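Local atomic coordinates of peptidoglycan glycosyltransferase (Atopobium parvulum, PDB entry 4OVD), a protein that belongs to the penicillin-binding proteins and carries a transpeptidase-family domain together with a penicillin-binding-protein dimerisation domain. Residues E259-A264 with S523-Y528; T301-V306 with D374-G379; Y483-A488 with F549-A554. All blocks are in the same frame, centred on the assembly; numbering follows the deposited sequence.

Contact 1. Residues E259-A264 with S523-Y528; sequences EIYAAA and SDLMVY
Tyr261 and Asp524 are joined by the single hydrogen bond of this contact. The phenol OH of Tyr261 gives its proton to the backbone O of Asp524, at 3.0 Å. The hydroxyl lies in the carbonyl plane, and the C=O...donor angle is 150°. The acceptor sits at the rim of the ring and in its plane. Tyr261 CE2 is therefore also near Asp524 O, at 3.4 Å. The phenol oxygen has a second partner in the side-chain amide of Asn254, so this buried polar end has two hydrogen-bond partners.

Apolar contact is limited to one pair. Tyr261 CD2 lies 4.2 Å from Leu525 CD1, and the methyl approaches the ring obliquely. Leu525 CG is anti to the backbone N (chi1 180°), and this torsion carries the branched end of the side chain closer to the tyrosine than its first bond would. The ring of Tyr261 also rests on Leu227 of helix 225-242.

The backbones do not pair directly. The nearest CA atoms, those of Tyr261 and Leu525, are 9.1 Å apart. Strand 248-253 lies between the two strands and pairs with each of them. The tyrosine side chain thus bridges to Asp524 and Leu525, on the far side of strand 248-253 in the sheet order.

The chain turns a corner at Tyr261. Tyr261 and Ala262 both face Ala252 across the strand pair. This is a classic beta bulge, set in the five-stranded antiparallel sheet of the penicillin-binding protein transpeptidase domain.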
loop_
_atom_site.group_PDB
_atom_site.type_symbol
_atom_site.label_atom_id
_atom_site.label_comp_id
_atom_site.label_asym_id
_atom_site.label_seq_id
_atom_site.Cartn_x
_atom_site.Cartn_y
_atom_site.Cartn_z
ATOM N N GLU A 259 -3.037 9.515 -6.306
ATOM C CA GLU A 259 -3.317 8.711 -7.523
ATOM C C GLU A 259 -2.395 7.524 -7.621
ATOM O O GLU A 259 -1.215 7.668 -7.326
ATOM C CB GLU A 259 -3.147 9.563 -8.785
ATOM C CG GLU A 259 -4.210 10.645 -8.899
ATOM C CD GLU A 259 -3.992 11.633 -10.077
ATOM O OE1 GLU A 259 -2.945 11.534 -10.785
ATOM O OE2 GLU A 259 -4.885 12.514 -10.291
ATOM N N ILE A 260 -2.944 6.355 -7.994
ATOM C CA ILE A 260 -2.179 5.105 -8.134
ATOM C C ILE A 260 -1.775 4.855 -9.572
ATOM O O ILE A 260 -2.635 4.706 -10.503
ATOM C CB ILE A 260 -2.968 3.949 -7.574
ATOM C CG1 ILE A 260 -3.176 4.157 -6.056
ATOM C CG2 ILE A 260 -2.226 2.611 -7.795
ATOM C CD1 ILE A 260 -4.334 3.332 -5.488
ATOM N N TYR A 261 -0.468 4.840 -9.794
ATOM C CA TYR A 261 0.020 4.655 -11.117
ATOM C C TYR A 261 0.005 3.225 -11.545
ATOM O O TYR A 261 -0.150 2.947 -12.733
ATOM C CB TYR A 261 1.437 5.142 -11.256
ATOM C CG TYR A 261 1.672 6.560 -10.892
ATOM C CD1 TYR A 261 1.135 7.597 -11.657
ATOM C CD2 TYR A 261 2.554 6.869 -9.881
ATOM C CE1 TYR A 261 1.384 8.915 -11.336
ATOM C CE2 TYR A 261 2.842 8.186 -9.560
ATOM C CZ TYR A 261 2.283 9.200 -10.302
ATOM O OH TYR A 261 2.598 10.468 -9.946
ATOM N N ALA A 262 0.225 2.336 -10.600
ATOM C CA ALA A 262 0.228 0.882 -10.845
ATOM C C ALA A 262 0.055 0.114 -9.557
ATOM O O ALA A 262 0.427 0.582 -8.506
ATOM C CB ALA A 262 1.512 0.459 -11.500
ATOM N N ALA A 263 -0.544 -1.066 -9.634
ATOM C CA ALA A 263 -0.726 -1.880 -8.461
ATOM C C ALA A 263 -1.075 -3.290 -8.839
ATOM O O ALA A 263 -1.890 -3.534 -9.764
ATOM C CB ALA A 263 -1.822 -1.272 -7.576
ATOM N N ALA A 264 -0.486 -4.241 -8.134
ATOM C CA ALA A 264 -0.782 -5.637 -8.412
ATOM C C ALA A 264 -0.461 -6.556 -7.255
ATOM O O ALA A 264 0.334 -6.221 -6.402
ATOM C CB ALA A 264 -0.021 -6.080 -9.657
ATOM N N SER A 523 7.683 15.157 -4.746
ATOM C CA SER A 523 6.335 14.730 -4.384
ATOM C C SER A 523 5.612 14.002 -5.510
ATOM O O SER A 523 4.418 14.163 -5.701
ATOM C CB SER A 523 5.494 15.946 -3.921
ATOM O OG SER A 523 6.130 16.635 -2.843
ATOM N N ASP A 524 6.342 13.196 -6.255
ATOM C CA ASP A 524 5.736 12.530 -7.360
ATOM C C ASP A 524 5.724 11.025 -7.288
ATOM O O ASP A 524 4.954 10.435 -8.027
ATOM C CB ASP A 524 6.454 12.962 -8.655
ATOM C CG ASP A 524 6.168 14.435 -9.048
ATOM O OD1 ASP A 524 4.991 14.826 -9.026
ATOM O OD2 ASP A 524 7.111 15.161 -9.429
ATOM N N LEU A 525 6.525 10.392 -6.432
ATOM C CA LEU A 525 6.553 8.913 -6.462
ATOM C C LEU A 525 6.950 8.132 -5.208
ATOM O O LEU A 525 8.030 8.347 -4.624
ATOM C CB LEU A 525 7.519 8.495 -7.581
ATOM C CG LEU A 525 7.716 6.989 -7.792
ATOM C CD1 LEU A 525 6.468 6.299 -8.332
ATOM C CD2 LEU A 525 8.809 6.807 -8.812
HETATM N N MSE A 526 6.123 7.148 -4.853
HETATM C CA MSE A 526 6.419 6.278 -3.771
HETATM C C MSE A 526 6.012 4.908 -4.276
HETATM O O MSE A 526 5.000 4.742 -4.965
HETATM C CB MSE A 526 5.588 6.719 -2.567
HETATM C CG MSE A 526 6.028 6.131 -1.249
HETATM SE SE MSE A 526 4.857 6.762 0.259
HETATM C CE MSE A 526 3.410 5.677 -0.377
ATOM N N VAL A 527 6.792 3.909 -3.927
ATOM C CA VAL A 527 6.543 2.562 -4.349
ATOM C C VAL A 527 6.663 1.622 -3.166
ATOM O O VAL A 527 7.542 1.834 -2.258
ATOM C CB VAL A 527 7.592 2.148 -5.349
ATOM C CG1 VAL A 527 7.603 0.663 -5.525
ATOM C CG2 VAL A 527 7.442 2.912 -6.650
ATOM N N TYR A 528 5.787 0.613 -3.189
ATOM C CA TYR A 528 5.749 -0.446 -2.195
ATOM C C TYR A 528 5.910 -1.785 -2.851
ATOM O O TYR A 528 5.293 -2.058 -3.857
ATOM C CB TYR A 528 4.381 -0.493 -1.410
ATOM C CG TYR A 528 4.302 -1.741 -0.544
ATOM C CD1 TYR A 528 3.770 -2.907 -1.022
ATOM C CD2 TYR A 528 4.752 -1.736 0.752
ATOM C CE1 TYR A 528 3.684 -4.043 -0.215
ATOM C CE2 TYR A 528 4.712 -2.844 1.530
ATOM C CZ TYR A 528 4.157 -3.997 1.043
ATOM O OH TYR A 528 4.151 -5.122 1.865
#

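Contact 2. Residues T301-V306 with D374-G379; sequences TTSIGV and DKFGIG
Phe376 packs against Ser303 and Ile304, joining the C-terminal end of helix 366-375 to helix 298-307. A Schellman motif closes helix 366-375. Gly377 takes a positive phi of 81° there, and its N bonds to Asp374 O at 3.0 Å. The aromatic side chain leaves the chain just before this glycine and points at the other helix. The contact belongs to the helical part of the transpeptidase domain.

The chi1 of Phe376, -94° and off the staggered values, places the far end of the ring, CZ and CE2, against helix 298-307. Ser303 CB approaches CZ obliquely, at 3.6 Å. The hydroxyl of Ser303 is turned back beside its own backbone N (chi1 -67°) and bonds to the carbonyl O of Val299, one turn earlier. That bond satisfies the buried hydroxyl within its own helix, while the CB meets the ring.

Ile304 meets the ring differently. It runs past Phe376 in the opposite direction, with its CG1 branch near the ring plane at the edge. No hydrogen bond crosses between the segments. Ala424 and Ala427 of helix 418-429 also touch the phenylalanine, and Ile364 of helix 353-364 packs on Ile304. The edge contact runs from Ile304 CG1 to Phe376 CE2, at 4.1 Å.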
loop_
_atom_site.group_PDB
_atom_site.type_symbol
_atom_site.label_atom_id
_atom_site.label_comp_id
_atom_site.label_asym_id
_atom_site.label_seq_id
_atom_site.Cartn_x
_atom_site.Cartn_y
_atom_site.Cartn_z
ATOM N N THR A 301 5.780 4.863 14.390
ATOM C CA THR A 301 6.195 5.026 15.763
ATOM C C THR A 301 7.125 6.216 15.932
ATOM O O THR A 301 6.990 6.998 16.898
ATOM C CB THR A 301 6.911 3.778 16.212
ATOM O OG1 THR A 301 6.003 2.671 16.004
ATOM C CG2 THR A 301 7.439 3.957 17.664
ATOM N N THR A 302 8.108 6.375 15.039
ATOM C CA THR A 302 9.033 7.508 15.233
ATOM C C THR A 302 8.355 8.809 14.904
ATOM O O THR A 302 8.643 9.838 15.539
ATOM C CB THR A 302 10.326 7.317 14.423
ATOM O OG1 THR A 302 9.954 6.953 13.094
ATOM C CG2 THR A 302 11.087 6.117 14.897
ATOM N N SER A 303 7.510 8.814 13.882
ATOM C CA SER A 303 6.749 10.026 13.589
ATOM C C SER A 303 5.926 10.527 14.786
ATOM O O SER A 303 5.883 11.724 15.080
ATOM C CB SER A 303 5.805 9.779 12.442
ATOM O OG SER A 303 6.604 9.571 11.313
ATOM N N ILE A 304 5.252 9.623 15.466
ATOM C CA ILE A 304 4.457 9.985 16.612
ATOM C C ILE A 304 5.265 10.637 17.739
ATOM O O ILE A 304 4.825 11.635 18.289
ATOM C CB ILE A 304 3.707 8.745 17.132
ATOM C CG1 ILE A 304 2.663 8.313 16.127
ATOM C CG2 ILE A 304 3.001 9.048 18.442
ATOM C CD1 ILE A 304 2.112 6.910 16.469
ATOM N N GLY A 305 6.437 10.071 18.053
ATOM C CA GLY A 305 7.295 10.593 19.054
ATOM C C GLY A 305 7.824 11.963 18.692
ATOM O O GLY A 305 7.757 12.936 19.466
ATOM N N VAL A 306 8.271 12.067 17.473
ATOM C CA VAL A 306 8.848 13.301 17.005
ATOM C C VAL A 306 7.773 14.365 16.938
ATOM O O VAL A 306 7.942 15.492 17.391
ATOM C CB VAL A 306 9.477 13.094 15.621
ATOM C CG1 VAL A 306 9.835 14.458 14.999
ATOM C CG2 VAL A 306 10.718 12.219 15.717
ATOM N N ASP A 374 -4.113 6.144 15.558
ATOM C CA ASP A 374 -5.444 6.478 15.129
ATOM C C ASP A 374 -5.413 7.656 14.169
ATOM O O ASP A 374 -6.049 7.629 13.139
ATOM C CB ASP A 374 -6.289 6.790 16.344
ATOM C CG ASP A 374 -7.739 6.842 16.025
ATOM O OD1 ASP A 374 -8.337 5.747 15.951
ATOM O OD2 ASP A 374 -8.280 7.960 15.911
ATOM N N LYS A 375 -4.629 8.685 14.486
ATOM C CA LYS A 375 -4.547 9.816 13.616
ATOM C C LYS A 375 -3.957 9.379 12.266
ATOM O O LYS A 375 -4.328 9.902 11.234
ATOM C CB LYS A 375 -3.619 10.827 14.308
ATOM C CG LYS A 375 -3.802 12.289 13.974
ATOM C CD LYS A 375 -3.002 13.114 14.971
ATOM C CE LYS A 375 -3.429 14.575 15.026
ATOM N NZ LYS A 375 -3.416 15.250 13.703
ATOM N N PHE A 376 -3.015 8.421 12.274
ATOM C CA PHE A 376 -2.410 7.930 11.037
ATOM C C PHE A 376 -3.334 7.012 10.236
ATOM O O PHE A 376 -2.918 6.463 9.169
ATOM C CB PHE A 376 -1.115 7.194 11.317
ATOM C CG PHE A 376 0.136 8.027 11.208
ATOM C CD1 PHE A 376 0.664 8.302 9.958
ATOM C CD2 PHE A 376 0.828 8.475 12.327
ATOM C CE1 PHE A 376 1.845 9.012 9.809
ATOM C CE2 PHE A 376 2.004 9.167 12.183
ATOM C CZ PHE A 376 2.519 9.441 10.920
ATOM N N GLY A 377 -4.555 6.804 10.731
ATOM C CA GLY A 377 -5.536 5.951 10.020
ATOM C C GLY A 377 -5.353 4.429 10.232
ATOM O O GLY A 377 -6.029 3.624 9.583
ATOM N N ILE A 378 -4.500 4.034 11.171
ATOM C CA ILE A 378 -4.224 2.608 11.373
ATOM C C ILE A 378 -5.429 1.980 11.985
ATOM O O ILE A 378 -5.904 2.456 12.979
ATOM C CB ILE A 378 -2.996 2.394 12.239
ATOM C CG1 ILE A 378 -1.785 3.075 11.602
ATOM C CG2 ILE A 378 -2.735 0.896 12.398
ATOM C CD1 ILE A 378 -1.589 2.714 10.134
ATOM N N GLY A 379 -5.962 0.922 11.360
ATOM C CA GLY A 379 -7.177 0.334 11.838
ATOM C C GLY A 379 -8.417 0.987 11.252
ATOM O O GLY A 379 -9.491 0.727 11.708
#

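Contact 3. Residues Y483-A488 with F549-A554; sequences YGYTVA and FAKDAA
The CA atoms of Tyr485 and Lys551 are 8.9 Å apart, the closest pair between a loop that runs into strand 487-495 and a helical segment. Side chains alone bridge the gap. Strand 487-495 is an outermost strand of the five-stranded antiparallel sheet of the transpeptidase domain. Segment 549-554 lies on helix 542-556, which packs on the same sheet through Ala550 and Ala553. Within the helix, Ala553 N bonds to Phe549 O at 2.7 Å and Ala554 N to Ala550 O at 2.8 Å. On the loop side, the backbone of Thr486 is tied to Asn519.

Tyr485 carries the contact from the loop. Its first bond is directed at the helix. Its ring meets Lys551 at one edge, by CE1, and Ala554 by CE2 and the phenol end. The methyl of Ala554 comes to the ring obliquely. Ala554 CB lies 4.0 Å from Tyr485 CE2 and equally far from the phenol oxygen. That oxygen is hydrogen-bonded to the carbonyl O of Ile559, so the ring end is anchored to the chain beyond the helix. Pro561 also touches the tyrosine.

Lys551 crosses the tyrosine side chain at about a right angle. Its chain is bent at chi2 (59°), and its end comes nearer the loop than its first bond would suggest. The Lys551 side chain also touches Ile482. The amine reaches the edge of the ring in its plane, not over a face, with Lys551 NZ 3.9 Å from Tyr485 CE1.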
loop_
_atom_site.group_PDB
_atom_site.type_symbol
_atom_site.label_atom_id
_atom_site.label_comp_id
_atom_site.label_asym_id
_atom_site.label_seq_id
_atom_site.Cartn_x
_atom_site.Cartn_y
_atom_site.Cartn_z
ATOM N N TYR A 483 20.772 4.881 -8.649
ATOM C CA TYR A 483 21.759 5.824 -9.149
ATOM C C TYR A 483 21.092 7.068 -9.742
ATOM O O TYR A 483 20.236 6.931 -10.601
ATOM C CB TYR A 483 22.622 5.150 -10.214
ATOM C CG TYR A 483 23.712 6.091 -10.666
ATOM C CD1 TYR A 483 24.719 6.496 -9.780
ATOM C CD2 TYR A 483 23.710 6.613 -11.958
ATOM C CE1 TYR A 483 25.712 7.388 -10.192
ATOM C CE2 TYR A 483 24.695 7.489 -12.378
ATOM C CZ TYR A 483 25.687 7.873 -11.494
ATOM O OH TYR A 483 26.641 8.738 -11.950
ATOM N N GLY A 484 21.481 8.257 -9.268
ATOM C CA GLY A 484 20.931 9.552 -9.732
ATOM C C GLY A 484 19.686 10.082 -8.993
ATOM O O GLY A 484 19.224 11.195 -9.258
ATOM N N TYR A 485 19.139 9.318 -8.038
ATOM C CA TYR A 485 17.945 9.765 -7.334
ATOM C C TYR A 485 18.113 9.716 -5.846
ATOM O O TYR A 485 18.996 9.086 -5.345
ATOM C CB TYR A 485 16.779 8.846 -7.703
ATOM C CG TYR A 485 16.375 8.882 -9.166
ATOM C CD1 TYR A 485 16.992 8.078 -10.116
ATOM C CD2 TYR A 485 15.338 9.700 -9.580
ATOM C CE1 TYR A 485 16.593 8.127 -11.445
ATOM C CE2 TYR A 485 14.938 9.747 -10.872
ATOM C CZ TYR A 485 15.571 8.971 -11.802
ATOM O OH TYR A 485 15.120 9.065 -13.069
ATOM N N THR A 486 17.248 10.381 -5.117
ATOM C CA THR A 486 17.271 10.299 -3.651
ATOM C C THR A 486 16.157 9.360 -3.304
ATOM O O THR A 486 15.131 9.457 -3.891
ATOM C CB THR A 486 16.983 11.646 -2.978
ATOM O OG1 THR A 486 18.045 12.546 -3.256
ATOM C CG2 THR A 486 16.880 11.465 -1.491
ATOM N N VAL A 487 16.402 8.389 -2.445
ATOM C CA VAL A 487 15.381 7.411 -2.014
ATOM C C VAL A 487 15.359 7.402 -0.503
ATOM O O VAL A 487 16.388 7.236 0.135
ATOM C CB VAL A 487 15.694 6.007 -2.546
ATOM C CG1 VAL A 487 14.732 4.928 -2.019
ATOM C CG2 VAL A 487 15.699 6.046 -4.042
ATOM N N ALA A 488 14.193 7.698 0.062
ATOM C CA ALA A 488 13.999 7.630 1.490
ATOM C C ALA A 488 13.078 6.399 1.655
ATOM O O ALA A 488 12.065 6.301 0.989
ATOM C CB ALA A 488 13.289 8.863 1.958
ATOM N N PHE A 549 11.977 -1.533 -10.092
ATOM C CA PHE A 549 10.709 -1.056 -10.483
ATOM C C PHE A 549 10.514 0.477 -10.274
ATOM O O PHE A 549 9.897 1.181 -11.085
ATOM C CB PHE A 549 9.603 -1.863 -9.794
ATOM C CG PHE A 549 8.267 -1.366 -10.119
ATOM C CD1 PHE A 549 7.707 -1.633 -11.348
ATOM C CD2 PHE A 549 7.555 -0.613 -9.199
ATOM C CE1 PHE A 549 6.464 -1.141 -11.683
ATOM C CE2 PHE A 549 6.329 -0.105 -9.525
ATOM C CZ PHE A 549 5.773 -0.378 -10.767
ATOM N N ALA A 550 11.028 1.003 -9.202
ATOM C CA ALA A 550 10.844 2.436 -8.951
ATOM C C ALA A 550 11.585 3.279 -10.004
ATOM O O ALA A 550 11.113 4.345 -10.377
ATOM C CB ALA A 550 11.280 2.802 -7.560
ATOM N N LYS A 551 12.694 2.741 -10.497
ATOM C CA LYS A 551 13.523 3.352 -11.555
ATOM C C LYS A 551 12.664 3.428 -12.794
ATOM O O LYS A 551 12.469 4.522 -13.355
ATOM C CB LYS A 551 14.766 2.469 -11.764
ATOM C CG LYS A 551 15.620 2.716 -12.978
ATOM C CD LYS A 551 16.139 4.121 -12.993
ATOM C CE LYS A 551 17.136 4.256 -14.142
ATOM N NZ LYS A 551 17.527 5.670 -14.336
ATOM N N ASP A 552 12.108 2.274 -13.194
ATOM C CA ASP A 552 11.194 2.220 -14.342
ATOM C C ASP A 552 9.996 3.109 -14.122
ATOM O O ASP A 552 9.514 3.690 -15.054
ATOM C CB ASP A 552 10.673 0.809 -14.587
ATOM C CG ASP A 552 11.765 -0.143 -15.001
ATOM O OD1 ASP A 552 12.911 0.314 -15.188
ATOM O OD2 ASP A 552 11.476 -1.347 -15.106
ATOM N N ALA A 553 9.466 3.188 -12.907
ATOM C CA ALA A 553 8.335 4.076 -12.711
ATOM C C ALA A 553 8.811 5.518 -12.942
ATOM O O ALA A 553 8.114 6.301 -13.574
ATOM C CB ALA A 553 7.757 3.930 -11.308
ATOM N N ALA A 554 9.980 5.880 -12.407
ATOM C CA ALA A 554 10.507 7.237 -12.583
ATOM C C ALA A 554 10.851 7.585 -14.035
ATOM O O ALA A 554 10.672 8.722 -14.462
ATOM C CB ALA A 554 11.724 7.433 -11.707
#

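How the contacts relate
All three contacts lie in the transpeptidase domain. Contacts 1 and 3 adjoin, with centres about 12 Å apart, and involve the same five-stranded sheet. Strand 525-532 is followed in the chain by helix 542-556, and the two pack together: Leu525 CD2 lies 3.7 Å from Ala550 O, and Val527 CG1 lies 3.9 Å from Phe549 CD2. The segments of contacts 1 and 3 alternate along the chain. Contact 2 is nested within the loop closed by contact 1 and joins helix 298-307 to the end of helix 366-375 instead. Its centre lies about 21 Å from that of contact 1 and about 26 Å from that of contact 3. It touches neither; its nearest atoms are about 10 Å from contact 1.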